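Side-chain contacts in beta-N-acetylglucosaminidase (Thermotoga maritima, PDB 3WO8), which probably hydrolyses terminal non-reducing N-acetyl-D-hexosamine residues from N-acetyl-beta-D-hexosaminides, as a glycoside hydrolase of family 3: residues B[101-104]-B[105-109]; B[147-150]-B[151-155]; B[371-374]-B[375-379]; B[381-384]-B[385-389]. All coordinates share one frame; numbering follows the deposited sequence.

Contact 1 of 4, residues B[101-104]-B[105-109]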
loop_
_atom_site.group_PDB
_atom_site.type_symbol
_atom_site.label_atom_id
_atom_site.label_comp_id
_atom_site.label_asym_id
_atom_site.label_seq_id
_atom_site.Cartn_x
_atom_site.Cartn_y
_atom_site.Cartn_z
ATOM N N ASP B 101 -5.042 -8.797 21.938
ATOM C CA ASP B 101 -3.912 -9.332 21.219
ATOM C C ASP B 101 -3.967 -8.962 19.733
ATOM O O ASP B 101 -2.934 -8.604 19.153
ATOM C CB ASP B 101 -3.818 -10.847 21.458
ATOM C CG ASP B 101 -3.301 -11.197 22.873
ATOM O OD1 ASP B 101 -2.849 -10.298 23.620
ATOM O OD2 ASP B 101 -3.338 -12.386 23.242
ATOM N N VAL B 102 -5.157 -8.984 19.130
ATOM C CA VAL B 102 -5.258 -8.709 17.682
ATOM C C VAL B 102 -4.955 -7.218 17.384
ATOM O O VAL B 102 -4.400 -6.860 16.317
ATOM C CB VAL B 102 -6.599 -9.178 17.043
ATOM C CG1 VAL B 102 -6.940 -10.603 17.431
ATOM C CG2 VAL B 102 -7.747 -8.302 17.435
ATOM N N THR B 103 -5.311 -6.371 18.351
ATOM C CA THR B 103 -5.080 -4.956 18.263
ATOM C C THR B 103 -3.586 -4.716 18.283
ATOM O O THR B 103 -3.054 -3.955 17.451
ATOM C CB THR B 103 -5.786 -4.218 19.414
ATOM O OG1 THR B 103 -7.218 -4.233 19.199
ATOM C CG2 THR B 103 -5.272 -2.789 19.537
ATOM N N TYR B 104 -2.924 -5.384 19.230
ATOM C CA TYR B 104 -1.470 -5.396 19.300
ATOM C C TYR B 104 -0.913 -5.788 17.911
ATOM O O TYR B 104 0.018 -5.159 17.384
ATOM C CB TYR B 104 -0.966 -6.377 20.390
ATOM C CG TYR B 104 0.543 -6.574 20.348
ATOM C CD1 TYR B 104 1.401 -5.641 20.924
ATOM C CD2 TYR B 104 1.117 -7.670 19.682
ATOM C CE1 TYR B 104 2.788 -5.787 20.856
ATOM C CE2 TYR B 104 2.508 -7.827 19.595
ATOM C CZ TYR B 104 3.340 -6.889 20.188
ATOM O OH TYR B 104 4.720 -7.037 20.139
ATOM N N ARG B 105 -1.505 -6.847 17.360
ATOM C CA ARG B 105 -1.078 -7.466 16.108
ATOM C C ARG B 105 -1.158 -6.481 14.959
ATOM O O ARG B 105 -0.179 -6.309 14.230
ATOM C CB ARG B 105 -1.978 -8.674 15.806
ATOM C CG ARG B 105 -1.210 -9.916 15.424
ATOM C CD ARG B 105 -1.316 -10.330 13.965
ATOM N NE ARG B 105 -2.081 -11.570 13.810
ATOM C CZ ARG B 105 -1.974 -12.398 12.769
ATOM N NH1 ARG B 105 -2.727 -13.476 12.718
ATOM N NH2 ARG B 105 -1.148 -12.144 11.756
ATOM N N TYR B 106 -2.328 -5.842 14.815
ATOM C CA TYR B 106 -2.554 -4.851 13.761
ATOM C C TYR B 106 -1.558 -3.699 13.893
ATOM O O TYR B 106 -0.804 -3.386 12.935
ATOM C CB TYR B 106 -3.968 -4.289 13.823
ATOM C CG TYR B 106 -4.111 -3.027 13.009
ATOM C CD1 TYR B 106 -4.150 -3.070 11.608
ATOM C CD2 TYR B 106 -4.182 -1.794 13.628
ATOM C CE1 TYR B 106 -4.246 -1.909 10.846
ATOM C CE2 TYR B 106 -4.270 -0.630 12.882
ATOM C CZ TYR B 106 -4.295 -0.673 11.496
ATOM O OH TYR B 106 -4.389 0.528 10.801
ATOM N N SER B 107 -1.552 -3.110 15.099
ATOM C CA SER B 107 -0.692 -1.990 15.416
ATOM C C SER B 107 0.720 -2.280 15.052
ATOM O O SER B 107 1.396 -1.408 14.512
ATOM C CB SER B 107 -0.795 -1.626 16.880
ATOM O OG SER B 107 -2.159 -1.431 17.207
ATOM N N ARG B 108 1.162 -3.507 15.291
ATOM C CA ARG B 108 2.530 -3.890 14.961
ATOM C C ARG B 108 2.765 -3.932 13.442
ATOM O O ARG B 108 3.797 -3.396 12.931
ATOM C CB ARG B 108 2.849 -5.240 15.575
ATOM C CG ARG B 108 4.319 -5.657 15.499
ATOM C CD ARG B 108 4.445 -7.131 15.882
ATOM N NE ARG B 108 5.805 -7.666 15.755
ATOM C CZ ARG B 108 6.316 -8.670 16.489
ATOM N NH1 ARG B 108 7.568 -9.061 16.274
ATOM N NH2 ARG B 108 5.604 -9.287 17.444
ATOM N N VAL B 109 1.832 -4.542 12.705
ATOM C CA VAL B 109 2.046 -4.578 11.266
ATOM C C VAL B 109 1.949 -3.168 10.717
ATOM O O VAL B 109 2.713 -2.788 9.813
ATOM C CB VAL B 109 1.138 -5.558 10.445
ATOM C CG1 VAL B 109 0.562 -6.691 11.279
ATOM C CG2 VAL B 109 0.034 -4.845 9.706
#

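Contact 2 of 4, residues B[147-150]-B[151-155]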
loop_
_atom_site.group_PDB
_atom_site.type_symbol
_atom_site.label_atom_id
_atom_site.label_comp_id
_atom_site.label_asym_id
_atom_site.label_seq_id
_atom_site.Cartn_x
_atom_site.Cartn_y
_atom_site.Cartn_z
ATOM N N PRO B 147 -14.717 1.674 29.572
ATOM C CA PRO B 147 -13.329 2.178 29.653
ATOM C C PRO B 147 -12.261 1.140 29.935
ATOM O O PRO B 147 -11.092 1.362 29.626
ATOM C CB PRO B 147 -13.380 3.157 30.837
ATOM C CG PRO B 147 -14.804 3.552 30.951
ATOM C CD PRO B 147 -15.568 2.301 30.601
ATOM N N LYS B 148 -12.672 0.059 30.589
ATOM C CA LYS B 148 -11.810 -1.079 30.897
ATOM C C LYS B 148 -11.211 -1.557 29.571
ATOM O O LYS B 148 -9.981 -1.580 29.389
ATOM C CB LYS B 148 -12.663 -2.193 31.533
ATOM C CG LYS B 148 -11.954 -3.149 32.482
ATOM C CD LYS B 148 -12.517 -3.005 33.897
ATOM C CE LYS B 148 -12.045 -1.700 34.538
ATOM N NZ LYS B 148 -13.126 -0.999 35.272
ATOM N N ILE B 149 -12.127 -1.872 28.648
ATOM C CA ILE B 149 -11.821 -2.396 27.328
ATOM C C ILE B 149 -10.931 -1.447 26.514
ATOM O O ILE B 149 -9.903 -1.836 25.898
ATOM C CB ILE B 149 -13.130 -2.677 26.597
ATOM C CG1 ILE B 149 -13.805 -3.896 27.233
ATOM C CG2 ILE B 149 -12.868 -2.963 25.132
ATOM C CD1 ILE B 149 -15.239 -4.119 26.783
ATOM N N VAL B 150 -11.309 -0.184 26.550
ATOM C CA VAL B 150 -10.553 0.857 25.863
ATOM C C VAL B 150 -9.107 0.913 26.381
ATOM O O VAL B 150 -8.150 1.112 25.615
ATOM C CB VAL B 150 -11.207 2.241 26.041
ATOM C CG1 VAL B 150 -10.481 3.294 25.201
ATOM C CG2 VAL B 150 -12.699 2.190 25.712
ATOM N N ALA B 151 -8.954 0.733 27.687
ATOM C CA ALA B 151 -7.641 0.785 28.308
ATOM C C ALA B 151 -6.766 -0.313 27.754
ATOM O O ALA B 151 -5.637 -0.069 27.298
ATOM C CB ALA B 151 -7.772 0.640 29.809
ATOM N N GLU B 152 -7.296 -1.529 27.798
ATOM C CA GLU B 152 -6.563 -2.680 27.323
ATOM C C GLU B 152 -6.174 -2.481 25.882
ATOM O O GLU B 152 -4.996 -2.496 25.541
ATOM C CB GLU B 152 -7.381 -3.954 27.499
ATOM C CG GLU B 152 -7.084 -4.672 28.819
ATOM C CD GLU B 152 -8.346 -5.093 29.568
ATOM O OE1 GLU B 152 -8.412 -4.906 30.811
ATOM O OE2 GLU B 152 -9.281 -5.593 28.910
ATOM N N HIS B 153 -7.158 -2.239 25.028
ATOM C CA HIS B 153 -6.840 -2.132 23.617
ATOM C C HIS B 153 -5.830 -1.011 23.365
ATOM O O HIS B 153 -4.863 -1.192 22.603
ATOM C CB HIS B 153 -8.099 -1.985 22.816
ATOM C CG HIS B 153 -8.883 -3.252 22.728
ATOM N ND1 HIS B 153 -9.776 -3.641 23.701
ATOM C CD2 HIS B 153 -8.918 -4.218 21.781
ATOM C CE1 HIS B 153 -10.340 -4.784 23.349
ATOM N NE2 HIS B 153 -9.836 -5.158 22.189
ATOM N N GLY B 154 -6.000 0.106 24.069
ATOM C CA GLY B 154 -5.098 1.234 23.921
ATOM C C GLY B 154 -3.634 0.921 24.192
ATOM O O GLY B 154 -2.700 1.420 23.481
ATOM N N ALA B 155 -3.414 0.121 25.234
ATOM C CA ALA B 155 -2.042 -0.153 25.650
ATOM C C ALA B 155 -1.489 -1.184 24.717
ATOM O O ALA B 155 -0.383 -1.018 24.201
ATOM C CB ALA B 155 -1.955 -0.618 27.093
#

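Contact 3 of 4, residues B[371-374]-B[375-379]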
loop_
_atom_site.group_PDB
_atom_site.type_symbol
_atom_site.label_atom_id
_atom_site.label_comp_id
_atom_site.label_asym_id
_atom_site.label_seq_id
_atom_site.Cartn_x
_atom_site.Cartn_y
_atom_site.Cartn_z
ATOM N N ALA B 371 -1.272 -5.949 -14.741
ATOM C CA ALA B 371 -0.070 -5.754 -13.942
ATOM C C ALA B 371 0.841 -4.617 -14.441
ATOM O O ALA B 371 1.635 -4.059 -13.668
ATOM C CB ALA B 371 0.705 -7.079 -13.820
ATOM N N ASP B 372 0.690 -4.259 -15.708
ATOM C CA ASP B 372 1.562 -3.307 -16.368
ATOM C C ASP B 372 1.168 -1.850 -16.105
ATOM O O ASP B 372 0.078 -1.405 -16.450
ATOM C CB ASP B 372 1.556 -3.587 -17.854
ATOM C CG ASP B 372 2.510 -2.699 -18.616
ATOM O OD1 ASP B 372 2.832 -1.589 -18.147
ATOM O OD2 ASP B 372 2.924 -3.107 -19.716
ATOM N N THR B 373 2.092 -1.101 -15.527
ATOM C CA THR B 373 1.796 0.252 -15.079
ATOM C C THR B 373 2.275 1.360 -16.028
ATOM O O THR B 373 2.040 2.525 -15.742
ATOM C CB THR B 373 2.356 0.484 -13.662
ATOM O OG1 THR B 373 3.786 0.325 -13.632
ATOM C CG2 THR B 373 1.716 -0.520 -12.705
ATOM N N THR B 374 2.908 1.006 -17.153
ATOM C CA THR B 374 3.445 2.016 -18.112
ATOM C C THR B 374 2.349 2.974 -18.607
ATOM O O THR B 374 2.483 4.196 -18.527
ATOM C CB THR B 374 4.196 1.386 -19.294
ATOM O OG1 THR B 374 3.405 0.399 -19.874
ATOM C CG2 THR B 374 5.452 0.651 -18.844
ATOM N N GLY B 375 1.224 2.429 -19.035
ATOM C CA GLY B 375 0.096 3.256 -19.466
ATOM C C GLY B 375 -0.415 4.241 -18.442
ATOM O O GLY B 375 -0.604 5.425 -18.733
ATOM N N GLY B 376 -0.650 3.788 -17.226
ATOM C CA GLY B 376 -1.123 4.707 -16.184
ATOM C C GLY B 376 -0.068 5.778 -15.909
ATOM O O GLY B 376 -0.367 6.926 -15.508
ATOM N N ASP B 377 1.178 5.367 -16.145
ATOM C CA ASP B 377 2.340 6.196 -15.976
ATOM C C ASP B 377 2.371 7.331 -16.983
ATOM O O ASP B 377 2.601 8.491 -16.651
ATOM C CB ASP B 377 3.598 5.328 -16.103
ATOM C CG ASP B 377 3.947 4.530 -14.814
ATOM O OD1 ASP B 377 3.252 4.621 -13.758
ATOM O OD2 ASP B 377 4.979 3.805 -14.889
ATOM N N TYR B 378 2.114 7.017 -18.235
ATOM C CA TYR B 378 2.090 8.058 -19.225
ATOM C C TYR B 378 0.977 9.033 -18.926
ATOM O O TYR B 378 1.185 10.248 -18.991
ATOM C CB TYR B 378 1.909 7.498 -20.619
ATOM C CG TYR B 378 2.926 6.513 -21.053
ATOM C CD1 TYR B 378 4.226 6.600 -20.637
ATOM C CD2 TYR B 378 2.576 5.475 -21.915
ATOM C CE1 TYR B 378 5.170 5.654 -21.033
ATOM C CE2 TYR B 378 3.500 4.541 -22.354
ATOM C CZ TYR B 378 4.802 4.632 -21.906
ATOM O OH TYR B 378 5.729 3.705 -22.326
ATOM N N ASP B 379 -0.202 8.526 -18.581
ATOM C CA ASP B 379 -1.319 9.410 -18.184
ATOM C C ASP B 379 -0.939 10.426 -17.103
ATOM O O ASP B 379 -1.480 11.537 -17.028
ATOM C CB ASP B 379 -2.481 8.604 -17.643
ATOM C CG ASP B 379 -3.147 7.769 -18.677
ATOM O OD1 ASP B 379 -2.856 7.923 -19.876
ATOM O OD2 ASP B 379 -3.994 6.934 -18.280
#

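Contact 4 of 4, residues B[381-384]-B[385-389]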
loop_
_atom_site.group_PDB
_atom_site.type_symbol
_atom_site.label_atom_id
_atom_site.label_comp_id
_atom_site.label_asym_id
_atom_site.label_seq_id
_atom_site.Cartn_x
_atom_site.Cartn_y
_atom_site.Cartn_z
ATOM N N ILE B 381 1.983 11.937 -16.538
ATOM C CA ILE B 381 3.045 12.863 -16.874
ATOM C C ILE B 381 2.607 14.326 -16.858
ATOM O O ILE B 381 3.364 15.183 -16.402
ATOM C CB ILE B 381 3.654 12.480 -18.221
ATOM C CG1 ILE B 381 4.425 11.179 -18.041
ATOM C CG2 ILE B 381 4.569 13.582 -18.734
ATOM C CD1 ILE B 381 4.982 10.593 -19.310
ATOM N N PRO B 382 1.386 14.643 -17.332
ATOM C CA PRO B 382 1.109 16.082 -17.312
ATOM C C PRO B 382 0.967 16.672 -15.925
ATOM O O PRO B 382 1.455 17.770 -15.686
ATOM C CB PRO B 382 -0.180 16.200 -18.096
ATOM C CG PRO B 382 -0.142 15.062 -19.030
ATOM C CD PRO B 382 0.446 13.933 -18.208
ATOM N N GLU B 383 0.361 15.946 -14.998
ATOM C CA GLU B 383 0.294 16.456 -13.586
ATOM C C GLU B 383 1.701 16.639 -12.980
ATOM O O GLU B 383 1.912 17.533 -12.163
ATOM C CB GLU B 383 -0.635 15.623 -12.677
ATOM C CG GLU B 383 0.011 14.784 -11.591
ATOM C CD GLU B 383 0.279 15.571 -10.289
ATOM O OE1 GLU B 383 -0.527 16.421 -9.855
ATOM O OE2 GLU B 383 1.319 15.316 -9.662
ATOM N N ILE B 384 2.658 15.823 -13.419
ATOM C CA ILE B 384 4.014 15.894 -12.908
ATOM C C ILE B 384 4.672 17.156 -13.441
ATOM O O ILE B 384 5.159 17.982 -12.697
ATOM C CB ILE B 384 4.865 14.655 -13.322
ATOM C CG1 ILE B 384 4.304 13.355 -12.709
ATOM C CG2 ILE B 384 6.314 14.840 -12.891
ATOM C CD1 ILE B 384 4.872 12.102 -13.341
ATOM N N VAL B 385 4.634 17.310 -14.752
ATOM C CA VAL B 385 5.208 18.464 -15.382
ATOM C C VAL B 385 4.512 19.745 -14.939
ATOM O O VAL B 385 5.139 20.800 -14.868
ATOM C CB VAL B 385 5.152 18.298 -16.892
ATOM C CG1 VAL B 385 5.570 19.579 -17.575
ATOM C CG2 VAL B 385 6.028 17.122 -17.315
ATOM N N SER B 386 3.223 19.668 -14.615
ATOM C CA SER B 386 2.523 20.858 -14.128
ATOM C C SER B 386 3.189 21.420 -12.896
ATOM O O SER B 386 2.932 22.549 -12.537
ATOM C CB SER B 386 1.077 20.571 -13.803
ATOM O OG SER B 386 0.909 20.248 -12.426
ATOM N N ARG B 387 4.015 20.628 -12.211
ATOM C CA ARG B 387 4.659 21.119 -10.991
ATOM C C ARG B 387 5.760 22.112 -11.274
ATOM O O ARG B 387 6.143 22.863 -10.396
ATOM C CB ARG B 387 5.179 19.970 -10.129
ATOM C CG ARG B 387 4.055 19.103 -9.596
ATOM C CD ARG B 387 4.486 18.037 -8.597
ATOM N NE ARG B 387 3.262 17.671 -7.897
ATOM C CZ ARG B 387 2.806 18.264 -6.792
ATOM N NH1 ARG B 387 1.647 17.858 -6.299
ATOM N NH2 ARG B 387 3.505 19.228 -6.150
ATOM N N PHE B 388 6.236 22.128 -12.511
ATOM C CA PHE B 388 7.315 23.018 -12.957
ATOM C C PHE B 388 6.975 23.993 -14.097
ATOM O O PHE B 388 7.843 24.716 -14.557
ATOM C CB PHE B 388 8.458 22.157 -13.470
ATOM C CG PHE B 388 8.828 21.032 -12.570
ATOM C CD1 PHE B 388 9.756 21.215 -11.569
ATOM C CD2 PHE B 388 8.264 19.774 -12.741
ATOM C CE1 PHE B 388 10.114 20.169 -10.735
ATOM C CE2 PHE B 388 8.618 18.715 -11.919
ATOM C CZ PHE B 388 9.544 18.915 -10.908
ATOM N N PHE B 389 5.750 23.960 -14.601
ATOM C CA PHE B 389 5.287 24.882 -15.639
ATOM C C PHE B 389 3.853 25.385 -15.384
ATOM O O PHE B 389 2.948 24.635 -14.961
ATOM C CB PHE B 389 5.356 24.215 -16.985
ATOM C CG PHE B 389 6.729 23.839 -17.377
ATOM C CD1 PHE B 389 7.297 22.685 -16.907
ATOM C CD2 PHE B 389 7.480 24.667 -18.210
ATOM C CE1 PHE B 389 8.581 22.345 -17.270
ATOM C CE2 PHE B 389 8.769 24.334 -18.571
ATOM C CZ PHE B 389 9.315 23.169 -18.102
#

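Contact 1 of 4, residues B[101-104]-B[105-109]
Ser107 grips the carbonyl of Thr103 twice, one turn back along helix 100-117. Its backbone N reaches Thr103 O at 2.9 Å. Its hydroxyl makes a shorter bond, with Ser107 OG 2.7 Å from Thr103 O. The two donors come from opposite faces of the carbonyl plane, the hydroxyl from well above it rather than on a lone pair. With OG turned back beside its own backbone N (chi1 -53°), the hydroxyl folds onto the helix, and its proton is spent on the preceding turn, as serines in helices often do. Ordinary i to i+4 bonds carry the rest of the backbone: Arg105 N to Asp101 O, Tyr106 N to Val102 O and Arg108 N to Tyr104 O.

The helix belongs to the TIM-barrel domain of this family 3 glycosidase. One flank lies on helix 147-164, where Ser107 meets Ala157, while Tyr106 turns to His75, Val86 and Ser89 in loops.

Arg108, extended from CG to NE, brings NH2 to the edge of the Tyr104 ring, 3.6 Å from OH and 4.0 Å from CE2. Ring and guanidinium stand 77° apart, which rules out a parallel stack. Arg156 and Glu163 of helix 147-164 also touch Tyr104. The stronger partner of Arg108 is Glu163, which forms a salt bridge with NH1, and Asp101 OD1 is likewise engaged by Arg156. Arg105 bends at chi2 and chi3 and makes a cation-pi contact with Phe335 of the second subunit, whose Val339 packs on Val102.

Contact 2 of 4, residues B[147-150]-B[151-155]
Pro147 to Ala155 form the first two turns of helix 147-164, with Ala151, Glu152, His153 and Gly154 each donating a backbone N-H to the carbonyl four residues earlier, Pro147, Lys148, Ile149 and Val150 in turn. The helix is part of the TIM-barrel domain and packs against helix 203-211, where Val150 lies on Pro204 and Ala151 on Lys207. Ala151 CB sits close to the preceding turn, 3.2 Å from Lys148 O.

The side chain of His153 bends back to the same carbonyl that its backbone uses. Its CG lies beside the backbone N (chi1 -73°), which places ND1 2.8 Å from Ile149 O, in a fairly straight bond of 162°. The oxygen lies in the imidazole plane, whereas ND1 stands above the carbonyl plane, and the backbone N of His153 takes a path close to the C=O direction. With NE2 bonded to Asn98 O, both ring nitrogens are engaged, which should fix the rotation of this buried imidazole. Tyr143 meets the ring at about 30° between planes. Ile149 runs alongside His153, its CG2 3.5 Å from ND1 and 3.6 Å from CE1.

Contact 3 of 4, residues B[371-374]-B[375-379]
Gly375 follows Thr374 in the first turn of helix 374-385, and its N stands 4.4 Å from Asp372 OD1, the carboxylate oxygen that caps this end. Thr374 N makes the capping bond to Asp372 OD1, 2.8 Å, nearly along the C-O axis, and Thr374 OG1 adds a second bond to the same oxygen at 2.7 Å, on the syn side, 26° out of the carboxylate plane. The threonine hydroxyl is set between its backbone N and carbonyl carbon (chi1 51°), which turns it back to the aspartate.

At Gly376 the exposed helix surface carries no side chain. Asp377 then closes the first turn with a backbone bond from N to Thr373 O of 3.0 Å. Its carboxylate OD2 is satisfied by Thr460 OG1, whereas Thr373 OG1 bonds to Gln79 O of the second subunit. Tyr378 N donates to Thr374 O, and the Tyr378 ring presents one face to that oxygen, which lies 3.4 Å above its plane, offset toward the rim, though its position is less certain. A leucine here would probably take the hydroxyl away from Thr374 CB and open a gap beside Ala416 and Thr460.

Since Asp372 OD2 also accepts from Gln79 NE2 of the second subunit, one carboxylate both caps a helix of the C-terminal domain and joins the dimer interface. Its negative charge would probably be favoured by the positive end of the helix dipole.

Contact 4 of 4, residues B[381-384]-B[385-389]
Ile381 and Val385 supply the apolar part of this contact, at the C-terminal end of helix 374-385. Their CG2 methyls meet at 4.1 Å on the buried side, where Val385 also packs on Val358 and Leu360 of strand 357-363 and on Leu469 of helix 462-471.

Hydrogen bonds follow the chain out of the helix. Val385 N to Ile381 O, 3.0 Å, is almost straight at 178°, and Ser386 N to Pro382 O keeps the same i to i+4 spacing. The pattern then tightens: Arg387 N bonds to Ile384 O, three residues back, from above the carbonyl plane. Ser386 OG turns back to Glu383 O at 2.9 Å.

The charged pair is Glu383 with Arg387, whose chain, extended from CG to NE with CG beside its backbone N (chi1 -65°), carries NE alongside the glutamate. This brings Glu383 OE2 to the edge of the guanidinium, 3.5 Å from Arg387 NE, although the two planes stand 56° apart. This salt bridge is long, with OE2 less certainly placed. Arg387 NH1 has a stronger partner in Asp26. A methionine in place of Arg387 would probably leave Asp26 without its positive mate and remove the weaker charge partner of Glu383.

Asp26, with a weaker contribution from Glu383, would be expected to favour the charged guanidinium and limit its turning; since Asp26 belongs to the TIM-barrel domain, the arginine links the two domains.

Along the chain the four contacts come in order, two in the TIM-barrel domain and two in the C-terminal domain. Contacts 1 and 2 lie on neighbouring helices, 100-117 and 147-164, with centres about 14 Å apart, and touch where Thr103 OG1 comes 3.1 Å from His153 CD2. Contacts 3 and 4 share helix 374-385, one at its start and one at its end, their centres about 17 Å apart. Between the pairs the centres are about 35 to 47 Å apart. Contacts 1 and 3 both meet the second subunit, so both domains take part in the dimer, whereas contact 4 joins the two domains within one chain.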